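PDB 7L5I: trimethylamine-N-oxide reductase from Haemophilus influenzae, which probably reduces S- or N-oxide substrates such as trimethylamine N-oxide at a molybdenum centre held by two molybdopterin guanine dinucleotides. Local coordinates for residues T189-E194 and V610-F615; H703-A708 and I737-V742; R710-G715 and A729-T734. One frame throughout, in Å; residues are numbered along the deposited sequence.

Interaction 1 of 3, residues T189-E194 and V610-F615. With EPE (4-(2-hydroxyethyl)-1-piperazine ethanesulfonic acid), chain H.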
loop_
_atom_site.group_PDB
_atom_site.type_symbol
_atom_site.label_atom_id
_atom_site.label_comp_id
_atom_site.label_asym_id
_atom_site.label_seq_id
_atom_site.Cartn_x
_atom_site.Cartn_y
_atom_site.Cartn_z
ATOM N N THR A 189 -6.767 -8.018 17.590
ATOM C CA THR A 189 -7.339 -8.045 16.249
ATOM C C THR A 189 -6.399 -7.263 15.349
ATOM O O THR A 189 -5.604 -6.455 15.821
ATOM C CB THR A 189 -8.762 -7.464 16.261
ATOM O OG1 THR A 189 -9.457 -7.813 15.057
ATOM C CG2 THR A 189 -8.744 -5.955 16.399
ATOM N N ILE A 190 -6.481 -7.522 14.043
ATOM C CA ILE A 190 -5.536 -6.866 13.138
ATOM C C ILE A 190 -5.807 -5.371 13.055
ATOM O O ILE A 190 -4.879 -4.573 12.857
ATOM C CB ILE A 190 -5.596 -7.542 11.756
ATOM C CG1 ILE A 190 -4.398 -7.123 10.914
ATOM C CG2 ILE A 190 -6.887 -7.190 11.037
ATOM C CD1 ILE A 190 -4.293 -7.919 9.615
ATOM N N GLU A 191 -7.075 -4.972 13.173
ATOM C CA GLU A 191 -7.517 -3.595 13.330
ATOM C C GLU A 191 -7.430 -2.767 12.049
ATOM O O GLU A 191 -8.377 -2.034 11.730
ATOM C CB GLU A 191 -6.731 -2.906 14.473
ATOM C CG GLU A 191 -7.305 -1.556 14.904
ATOM C CD GLU A 191 -8.723 -1.629 15.505
ATOM O OE1 GLU A 191 -9.104 -2.694 16.045
ATOM O OE2 GLU A 191 -9.443 -0.593 15.467
ATOM N N VAL A 192 -6.315 -2.843 11.316
ATOM C CA VAL A 192 -6.114 -1.932 10.185
ATOM C C VAL A 192 -7.004 -2.250 8.988
ATOM O O VAL A 192 -7.224 -1.353 8.144
ATOM C CB VAL A 192 -4.635 -1.945 9.737
ATOM C CG1 VAL A 192 -3.771 -1.289 10.823
ATOM C CG2 VAL A 192 -4.134 -3.354 9.436
ATOM N N TYR A 193 -7.512 -3.473 8.873
ATOM C CA TYR A 193 -8.314 -3.881 7.722
ATOM C C TYR A 193 -9.744 -4.247 8.123
ATOM O O TYR A 193 -10.386 -5.122 7.524
ATOM C CB TYR A 193 -7.680 -5.066 6.986
ATOM C CG TYR A 193 -6.274 -4.804 6.500
ATOM C CD1 TYR A 193 -5.908 -3.564 5.988
ATOM C CD2 TYR A 193 -5.310 -5.803 6.549
ATOM C CE1 TYR A 193 -4.610 -3.325 5.549
ATOM C CE2 TYR A 193 -4.010 -5.570 6.106
ATOM C CZ TYR A 193 -3.664 -4.337 5.613
ATOM O OH TYR A 193 -2.372 -4.117 5.176
ATOM N N GLU A 194 -10.291 -3.541 9.092
ATOM C CA GLU A 194 -11.606 -3.809 9.656
ATOM C C GLU A 194 -12.494 -2.584 9.561
ATOM O O GLU A 194 -12.029 -1.446 9.455
ATOM C CB GLU A 194 -11.434 -4.335 11.093
ATOM C CG GLU A 194 -10.685 -5.695 11.038
ATOM C CD GLU A 194 -10.453 -6.393 12.363
ATOM O OE1 GLU A 194 -10.382 -7.646 12.355
ATOM O OE2 GLU A 194 -10.321 -5.725 13.394
ATOM N N VAL A 610 -20.915 1.615 16.007
ATOM C CA VAL A 610 -19.769 2.212 16.681
ATOM C C VAL A 610 -18.772 1.101 17.000
ATOM O O VAL A 610 -19.096 0.136 17.705
ATOM C CB VAL A 610 -20.202 2.973 17.948
ATOM C CG1 VAL A 610 -18.991 3.485 18.729
ATOM C CG2 VAL A 610 -21.145 4.113 17.593
ATOM N N ARG A 611 -17.555 1.241 16.484
ATOM C CA ARG A 611 -16.512 0.273 16.769
ATOM C C ARG A 611 -16.168 0.300 18.259
ATOM O O ARG A 611 -16.075 1.353 18.875
ATOM C CB ARG A 611 -15.303 0.585 15.887
ATOM C CG ARG A 611 -14.276 -0.531 15.825
ATOM C CD ARG A 611 -13.220 -0.336 14.717
ATOM N NE ARG A 611 -12.227 -1.402 14.890
ATOM C CZ ARG A 611 -12.379 -2.647 14.466
ATOM N NH1 ARG A 611 -13.459 -3.008 13.753
ATOM N NH2 ARG A 611 -11.456 -3.559 14.733
ATOM N N TYR A 612 -16.009 -0.883 18.845
ATOM C CA TYR A 612 -15.710 -1.046 20.272
ATOM C C TYR A 612 -16.876 -0.610 21.153
ATOM O O TYR A 612 -16.721 -0.477 22.365
ATOM C CB TYR A 612 -14.402 -0.345 20.681
ATOM C CG TYR A 612 -13.204 -1.071 20.092
ATOM C CD1 TYR A 612 -12.936 -2.382 20.458
ATOM C CD2 TYR A 612 -12.412 -0.501 19.111
ATOM C CE1 TYR A 612 -11.920 -3.096 19.895
ATOM C CE2 TYR A 612 -11.373 -1.236 18.529
ATOM C CZ TYR A 612 -11.137 -2.532 18.939
ATOM O OH TYR A 612 -10.130 -3.318 18.414
ATOM N N GLY A 613 -18.060 -0.433 20.571
ATOM C CA GLY A 613 -19.221 -0.090 21.370
ATOM C C GLY A 613 -19.604 -1.188 22.345
ATOM O O GLY A 613 -19.995 -0.910 23.484
ATOM N N GLU A 614 -19.492 -2.445 21.918
ATOM C CA GLU A 614 -19.848 -3.536 22.826
ATOM C C GLU A 614 -18.808 -3.702 23.925
ATOM O O GLU A 614 -19.155 -3.948 25.087
ATOM C CB GLU A 614 -20.018 -4.824 22.048
ATOM C CG GLU A 614 -21.245 -4.791 21.126
ATOM C CD GLU A 614 -22.496 -4.193 21.793
ATOM O OE1 GLU A 614 -23.027 -3.190 21.259
ATOM O OE2 GLU A 614 -22.936 -4.709 22.852
ATOM N N PHE A 615 -17.527 -3.597 23.577
ATOM C CA PHE A 615 -16.475 -3.549 24.590
ATOM C C PHE A 615 -16.725 -2.438 25.587
ATOM O O PHE A 615 -16.625 -2.641 26.803
ATOM C CB PHE A 615 -15.125 -3.354 23.879
ATOM C CG PHE A 615 -13.948 -3.206 24.801
ATOM C CD1 PHE A 615 -13.613 -4.234 25.661
ATOM C CD2 PHE A 615 -13.125 -2.079 24.743
ATOM C CE1 PHE A 615 -12.495 -4.130 26.503
ATOM C CE2 PHE A 615 -12.013 -1.983 25.584
ATOM C CZ PHE A 615 -11.694 -3.034 26.449
HETATM N N1 EPE H . -13.028 -6.730 16.978
HETATM C C2 EPE H . -13.195 -8.075 17.536
HETATM C C3 EPE H . -12.334 -9.063 16.764
HETATM N N4 EPE H . -12.621 -9.044 15.345
HETATM C C5 EPE H . -12.813 -7.728 14.752
HETATM C C6 EPE H . -13.597 -6.737 15.623
HETATM C C7 EPE H . -11.982 -10.035 14.479
HETATM C C8 EPE H . -11.253 -11.177 15.185
HETATM O O8 EPE H . -9.977 -10.752 15.625
HETATM C C9 EPE H . -13.655 -5.853 17.985
HETATM C C10 EPE H . -14.201 -4.532 17.484
HETATM S S EPE H . -15.999 -4.673 17.568
HETATM O O1S EPE H . -16.404 -5.486 18.723
HETATM O O2S EPE H . -16.646 -3.370 17.652
HETATM O O3S EPE H . -16.372 -5.321 16.332
#
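Arg611 grips Glu191 side-on with two nitrogens, one to each carboxylate oxygen. Arg611 NH2 gives an almost straight bond to Glu191 OE1 (2.8 Å, 173°), whereas Arg611 NE reaches Glu191 OE2 at 3.0 Å. The two planes stand 60° apart, and both nitrogens meet the carboxylate from above its plane rather than in it. Tyr612 OH donates to Glu191 OE1 at 2.7 Å, arriving from the opposite face of the carboxylate to NH2. Glu191 CG stands anti to the backbone N (chi1 -168°) and the chain then bends at chi2, which carries the carboxylate to both partners. Arg611 NH2 also bonds Glu194 OE2 at 2.8 Å, closing a salt-bridge network; Thr189 OG1 donates to the syn lone pair of Glu194 OE2. Both acids belong to a type I turn, Glu191 to Glu194, in the loop after helix 179-187 of the molybdopterin oxidoreductase family region, facing the N-terminus of helix 613-617, where Tyr612 is the N-cap. A buffer molecule, EPE, probably from the crystallisation liquor, lies alongside: EPE O2S accepts from Tyr612 N (2.8 Å), EPE O8 donates to Thr189 OG1, and EPE C10 sits over the Tyr612 ring toward its rim. Thr189 CG2 packs at the guanidinium edge, 3.6 Å from Tyr612 OH.

Interaction 2 of 3, residues H703-A708 and I737-V742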
loop_
_atom_site.group_PDB
_atom_site.type_symbol
_atom_site.label_atom_id
_atom_site.label_comp_id
_atom_site.label_asym_id
_atom_site.label_seq_id
_atom_site.Cartn_x
_atom_site.Cartn_y
_atom_site.Cartn_z
ATOM N N HIS A 703 11.339 23.115 0.587
ATOM C CA HIS A 703 11.008 24.372 1.262
ATOM C C HIS A 703 11.848 25.510 0.676
ATOM O O HIS A 703 13.018 25.306 0.344
ATOM C CB HIS A 703 11.286 24.226 2.761
ATOM C CG HIS A 703 10.793 25.374 3.574
ATOM N ND1 HIS A 703 11.530 26.531 3.746
ATOM C CD2 HIS A 703 9.631 25.561 4.237
ATOM C CE1 HIS A 703 10.841 27.377 4.496
ATOM N NE2 HIS A 703 9.682 26.813 4.804
ATOM N N PRO A 704 11.283 26.709 0.555
ATOM C CA PRO A 704 12.030 27.808 -0.093
ATOM C C PRO A 704 13.365 28.122 0.547
ATOM O O PRO A 704 14.297 28.525 -0.161
ATOM C CB PRO A 704 11.070 29.006 0.013
ATOM C CG PRO A 704 9.732 28.440 0.257
ATOM C CD PRO A 704 9.916 27.109 0.940
ATOM N N GLU A 705 13.509 27.965 1.858
ATOM C CA GLU A 705 14.795 28.282 2.468
ATOM C C GLU A 705 15.831 27.212 2.172
ATOM O O GLU A 705 17.010 27.527 1.983
ATOM C CB GLU A 705 14.611 28.487 3.972
ATOM C CG GLU A 705 13.669 29.663 4.255
ATOM C CD GLU A 705 13.486 29.964 5.733
ATOM O OE1 GLU A 705 14.286 29.470 6.557
ATOM O OE2 GLU A 705 12.538 30.710 6.068
ATOM N N ASP A 706 15.421 25.951 2.091
ATOM C CA ASP A 706 16.353 24.907 1.701
ATOM C C ASP A 706 16.728 25.042 0.223
ATOM O O ASP A 706 17.876 24.784 -0.165
ATOM C CB ASP A 706 15.746 23.527 2.017
ATOM C CG ASP A 706 15.475 23.314 3.531
ATOM O OD1 ASP A 706 16.312 23.728 4.374
ATOM O OD2 ASP A 706 14.421 22.723 3.895
ATOM N N ALA A 707 15.780 25.461 -0.607
ATOM C CA ALA A 707 16.051 25.653 -2.022
ATOM C C ALA A 707 16.980 26.852 -2.234
ATOM O O ALA A 707 17.948 26.778 -2.996
ATOM C CB ALA A 707 14.743 25.856 -2.779
ATOM N N ALA A 708 16.689 27.964 -1.568
ATOM C CA ALA A 708 17.519 29.159 -1.738
ATOM C C ALA A 708 18.954 28.908 -1.309
ATOM O O ALA A 708 19.893 29.433 -1.921
ATOM C CB ALA A 708 16.914 30.317 -0.949
ATOM N N ILE A 737 5.923 21.965 2.647
ATOM C CA ILE A 737 6.699 20.908 3.284
ATOM C C ILE A 737 7.431 21.581 4.437
ATOM O O ILE A 737 7.853 22.733 4.323
ATOM C CB ILE A 737 7.655 20.223 2.294
ATOM C CG1 ILE A 737 8.295 18.958 2.882
ATOM C CG2 ILE A 737 8.742 21.210 1.830
ATOM C CD1 ILE A 737 7.376 17.795 2.957
ATOM N N ILE A 738 7.509 20.893 5.574
ATOM C CA ILE A 738 8.184 21.459 6.743
ATOM C C ILE A 738 9.664 21.686 6.442
ATOM O O ILE A 738 10.326 20.874 5.784
ATOM C CB ILE A 738 7.958 20.509 7.936
ATOM C CG1 ILE A 738 8.391 21.161 9.239
ATOM C CG2 ILE A 738 8.687 19.192 7.740
ATOM C CD1 ILE A 738 8.130 20.288 10.477
ATOM N N LYS A 739 10.197 22.815 6.910
ATOM C CA LYS A 739 11.595 23.124 6.621
ATOM C C LYS A 739 12.501 22.013 7.133
ATOM O O LYS A 739 12.309 21.490 8.236
ATOM C CB LYS A 739 12.000 24.453 7.269
ATOM C CG LYS A 739 13.394 24.913 6.881
ATOM C CD LYS A 739 13.816 26.112 7.741
ATOM C CE LYS A 739 15.016 26.848 7.152
ATOM N NZ LYS A 739 16.233 25.998 7.023
ATOM N N GLY A 740 13.482 21.627 6.312
ATOM C CA GLY A 740 14.418 20.583 6.680
ATOM C C GLY A 740 14.076 19.222 6.099
ATOM O O GLY A 740 14.868 18.290 6.251
ATOM N N THR A 741 12.947 19.119 5.420
ATOM C CA THR A 741 12.434 17.870 4.878
ATOM C C THR A 741 12.079 18.087 3.420
ATOM O O THR A 741 11.618 19.166 3.024
ATOM C CB THR A 741 11.220 17.416 5.698
ATOM O OG1 THR A 741 11.642 17.158 7.040
ATOM C CG2 THR A 741 10.587 16.158 5.100
ATOM N N VAL A 742 12.284 17.035 2.614
ATOM C CA VAL A 742 11.825 17.019 1.238
ATOM C C VAL A 742 10.889 15.824 1.071
ATOM O O VAL A 742 11.008 14.834 1.797
ATOM C CB VAL A 742 12.976 16.932 0.221
ATOM C CG1 VAL A 742 13.786 18.235 0.264
ATOM C CG2 VAL A 742 13.869 15.747 0.486
HETATM O O HOH W 1 13.003 21.377 2.126
HETATM O O HOH W 2 17.010 22.953 6.751
#
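The aliphatic part of Lys739 lies over the imidazole of His703, with Lys739 CB 3.9 Å from the ring centroid and only 6° off the normal, a CH-pi contact over the middle of the face. Pro704 CD covers the opposite face toward its rim, so the ring is sandwiched. Ile737 O lies in the ring plane, 3.3 Å from His703 CD2. His703 ND1 accepts from Glu705 N, which is tilted from that plane. His703 is thus the N-cap of helix 704-708 while its face serves the facing turn. The placement follows from CG standing anti to the backbone N (chi1 -171°), which brings the ring back beside its own helix start. Ile737 CG2 packs against His703 N at 3.5 Å.

From CB the lysine chain runs past the histidine and bends at its last torsion (chi4 -60°), bringing Lys739 NZ to a long, weak salt bridge with Asp706 OD1 (3.5 Å). Asp706 slants across the lysine and turns its other oxygen to the backbone: Asp706 OD2 accepts from Gly740 N through its syn lone pair at 2.8 Å. Gly740 lies in the type II turn Ile738 to Thr741, at a positive phi suited to a residue without CB. Water 1 also accepts from His703 N and donates to Thr741 O.

The contact joins the start of helix 704-708 to the turn leading into strand 741-744, within the molybdopterin dinucleotide-binding family region; Gly740 is also backbone-bonded to Ala669 of strand 668-671. OD2 is bound by Gly740 N and water 1, OD1 by Lys739 NZ, weakly, and water 2. These bonds, together with the nearby ammonium, would be expected to stabilise the buried Asp706 as an anion.

Interaction 3 of 3, residues R710-G715 and A729-T734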
loop_
_atom_site.group_PDB
_atom_site.type_symbol
_atom_site.label_atom_id
_atom_site.label_comp_id
_atom_site.label_asym_id
_atom_site.label_seq_id
_atom_site.Cartn_x
_atom_site.Cartn_y
_atom_site.Cartn_z
ATOM N N ARG A 710 20.697 26.470 -1.845
ATOM C CA ARG A 710 21.363 25.695 -2.881
ATOM C C ARG A 710 21.232 26.328 -4.264
ATOM O O ARG A 710 21.584 25.698 -5.266
ATOM C CB ARG A 710 20.780 24.276 -2.908
ATOM C CG ARG A 710 21.013 23.503 -1.634
ATOM C CD ARG A 710 20.046 22.310 -1.473
ATOM N NE ARG A 710 20.515 21.507 -0.352
ATOM C CZ ARG A 710 20.293 21.804 0.922
ATOM N NH1 ARG A 710 19.570 22.873 1.236
ATOM N NH2 ARG A 710 20.794 21.049 1.870
ATOM N N GLY A 711 20.708 27.544 -4.347
ATOM C CA GLY A 711 20.493 28.157 -5.646
ATOM C C GLY A 711 19.490 27.438 -6.509
ATOM O O GLY A 711 19.591 27.489 -7.745
ATOM N N ILE A 712 18.499 26.781 -5.897
ATOM C CA ILE A 712 17.494 26.014 -6.626
ATOM C C ILE A 712 16.234 26.855 -6.766
ATOM O O ILE A 712 15.700 27.376 -5.777
ATOM C CB ILE A 712 17.201 24.682 -5.917
ATOM C CG1 ILE A 712 18.412 23.784 -5.974
ATOM C CG2 ILE A 712 15.964 24.020 -6.551
ATOM C CD1 ILE A 712 18.354 22.623 -5.014
ATOM N N LYS A 713 15.751 26.987 -7.993
ATOM C CA LYS A 713 14.507 27.683 -8.269
ATOM C C LYS A 713 13.450 26.679 -8.715
ATOM O O LYS A 713 13.761 25.592 -9.207
ATOM C CB LYS A 713 14.701 28.757 -9.342
ATOM C CG LYS A 713 13.556 29.765 -9.429
ATOM C CD LYS A 713 13.478 30.691 -8.205
ATOM C CE LYS A 713 12.052 31.211 -7.970
ATOM N NZ LYS A 713 11.143 30.213 -7.314
ATOM N N ASP A 714 12.195 27.064 -8.526
ATOM C CA ASP A 714 11.088 26.214 -8.918
ATOM C C ASP A 714 11.233 25.799 -10.376
ATOM O O ASP A 714 11.475 26.632 -11.252
ATOM C CB ASP A 714 9.772 26.957 -8.703
ATOM C CG ASP A 714 8.589 26.047 -8.812
ATOM O OD1 ASP A 714 8.372 25.254 -7.873
ATOM O OD2 ASP A 714 7.893 26.105 -9.849
ATOM N N GLY A 715 11.114 24.501 -10.633
ATOM C CA GLY A 715 11.233 23.975 -11.958
ATOM C C GLY A 715 12.602 23.428 -12.313
ATOM O O GLY A 715 12.718 22.702 -13.304
ATOM N N ALA A 729 15.255 14.704 -9.983
ATOM C CA ALA A 729 13.887 15.121 -9.723
ATOM C C ALA A 729 13.729 16.563 -10.167
ATOM O O ALA A 729 14.703 17.250 -10.472
ATOM C CB ALA A 729 13.545 14.922 -8.247
ATOM N N GLY A 730 12.481 17.012 -10.233
ATOM C CA GLY A 730 12.160 18.380 -10.601
ATOM C C GLY A 730 11.671 19.159 -9.393
ATOM O O GLY A 730 10.743 18.730 -8.704
ATOM N N ALA A 731 12.274 20.326 -9.168
ATOM C CA ALA A 731 11.994 21.056 -7.941
ATOM C C ALA A 731 10.601 21.659 -7.941
ATOM O O ALA A 731 10.212 22.379 -8.865
ATOM C CB ALA A 731 13.023 22.176 -7.738
ATOM N N ALA A 732 9.854 21.383 -6.875
ATOM C CA ALA A 732 8.596 22.048 -6.578
ATOM C C ALA A 732 8.841 22.788 -5.274
ATOM O O ALA A 732 8.797 22.182 -4.199
ATOM C CB ALA A 732 7.439 21.060 -6.452
ATOM N N VAL A 733 9.140 24.083 -5.368
ATOM C CA VAL A 733 9.533 24.878 -4.208
ATOM C C VAL A 733 8.258 25.380 -3.547
ATOM O O VAL A 733 7.463 26.090 -4.175
ATOM C CB VAL A 733 10.447 26.050 -4.607
ATOM C CG1 VAL A 733 10.765 26.921 -3.390
ATOM C CG2 VAL A 733 11.732 25.532 -5.216
ATOM N N THR A 734 8.076 25.042 -2.272
ATOM C CA THR A 734 6.801 25.266 -1.625
ATOM C C THR A 734 6.940 25.318 -0.109
ATOM O O THR A 734 7.763 24.617 0.478
ATOM C CB THR A 734 5.812 24.154 -2.028
ATOM O OG1 THR A 734 4.584 24.364 -1.348
ATOM C CG2 THR A 734 6.367 22.761 -1.669
HETATM O O HOH W 3 7.867 23.207 -10.058
#
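Two hydrogen bonds join the loop 710-715 to the strand end 729-734. One is between backbones, Gly715 N to Ala731 O (2.9 Å, 161°). In the other a side chain stands in for the backbone: Asp714 OD1 accepts from Val733 N at 2.9 Å with an angle of 160°, the N-H pointing nearly down the C-O bond of the carboxylate. With Asp714 CG anti to the backbone N (chi1 -168°), the carboxylate swings over to the strand, and Asp714 OD1 also comes 3.5 Å from Ala732 CA. A water bridges Ala731 O and, weakly, Asp714 OD2, the oxygen not used by Val733 N. Ala731 O therefore receives two donors, the Gly715 amide and this water.

The apolar contacts are made by Ile712, Ala731 and Val733. Ile712 lays its CG2 branch against Ala731 CB (3.7 Å), which is packed in turn against the carbonyl oxygen of Lys713. Val733 brings CG2 alongside the loop backbone, 3.7 Å from Asp714 N; its side chain also touches Pro704 and Ala707 of helix 704-708. Farther in, Ile712 rests on Val718 and Ile793.

Gly711, at positive phi, is the C-prime residue of the Schellman motif that ends the preceding helix, with Ile712 N bonded to Ala707 O. Gly715 also takes a positive phi as the chain turns toward strand 717-721, which pairs antiparallel with strand 726-733. The arrangement is a helix-to-strand connection within the molybdopterin dinucleotide-binding family region, its loop pinned to the last residues of strand 726-733 just before 717-721 joins the same sheet.

Overall arrangement
Interactions 2 and 3 are neighbours, their centres about 10 Å apart, and both act on helix 704-708: interaction 2 fixes its start to the turn leading into strand 741-744, and interaction 3 secures the loop leaving its end against strand 726-733. Those strands belong to one mixed sheet, and 710-715/729-734 is nested within the chain loop closed by 703-708/737-742. Both are partly buried. Interaction 1 lies about 39 and 44 Å from them, centre to centre, as a surface contact joining residues over 400 apart in sequence. Its chemistry is a charged network between side chains, whereas interaction 2 mixes ring packing with carboxylate and water bonds and interaction 3 uses one backbone bond, one backbone-to-carboxylate bond and aliphatic packing.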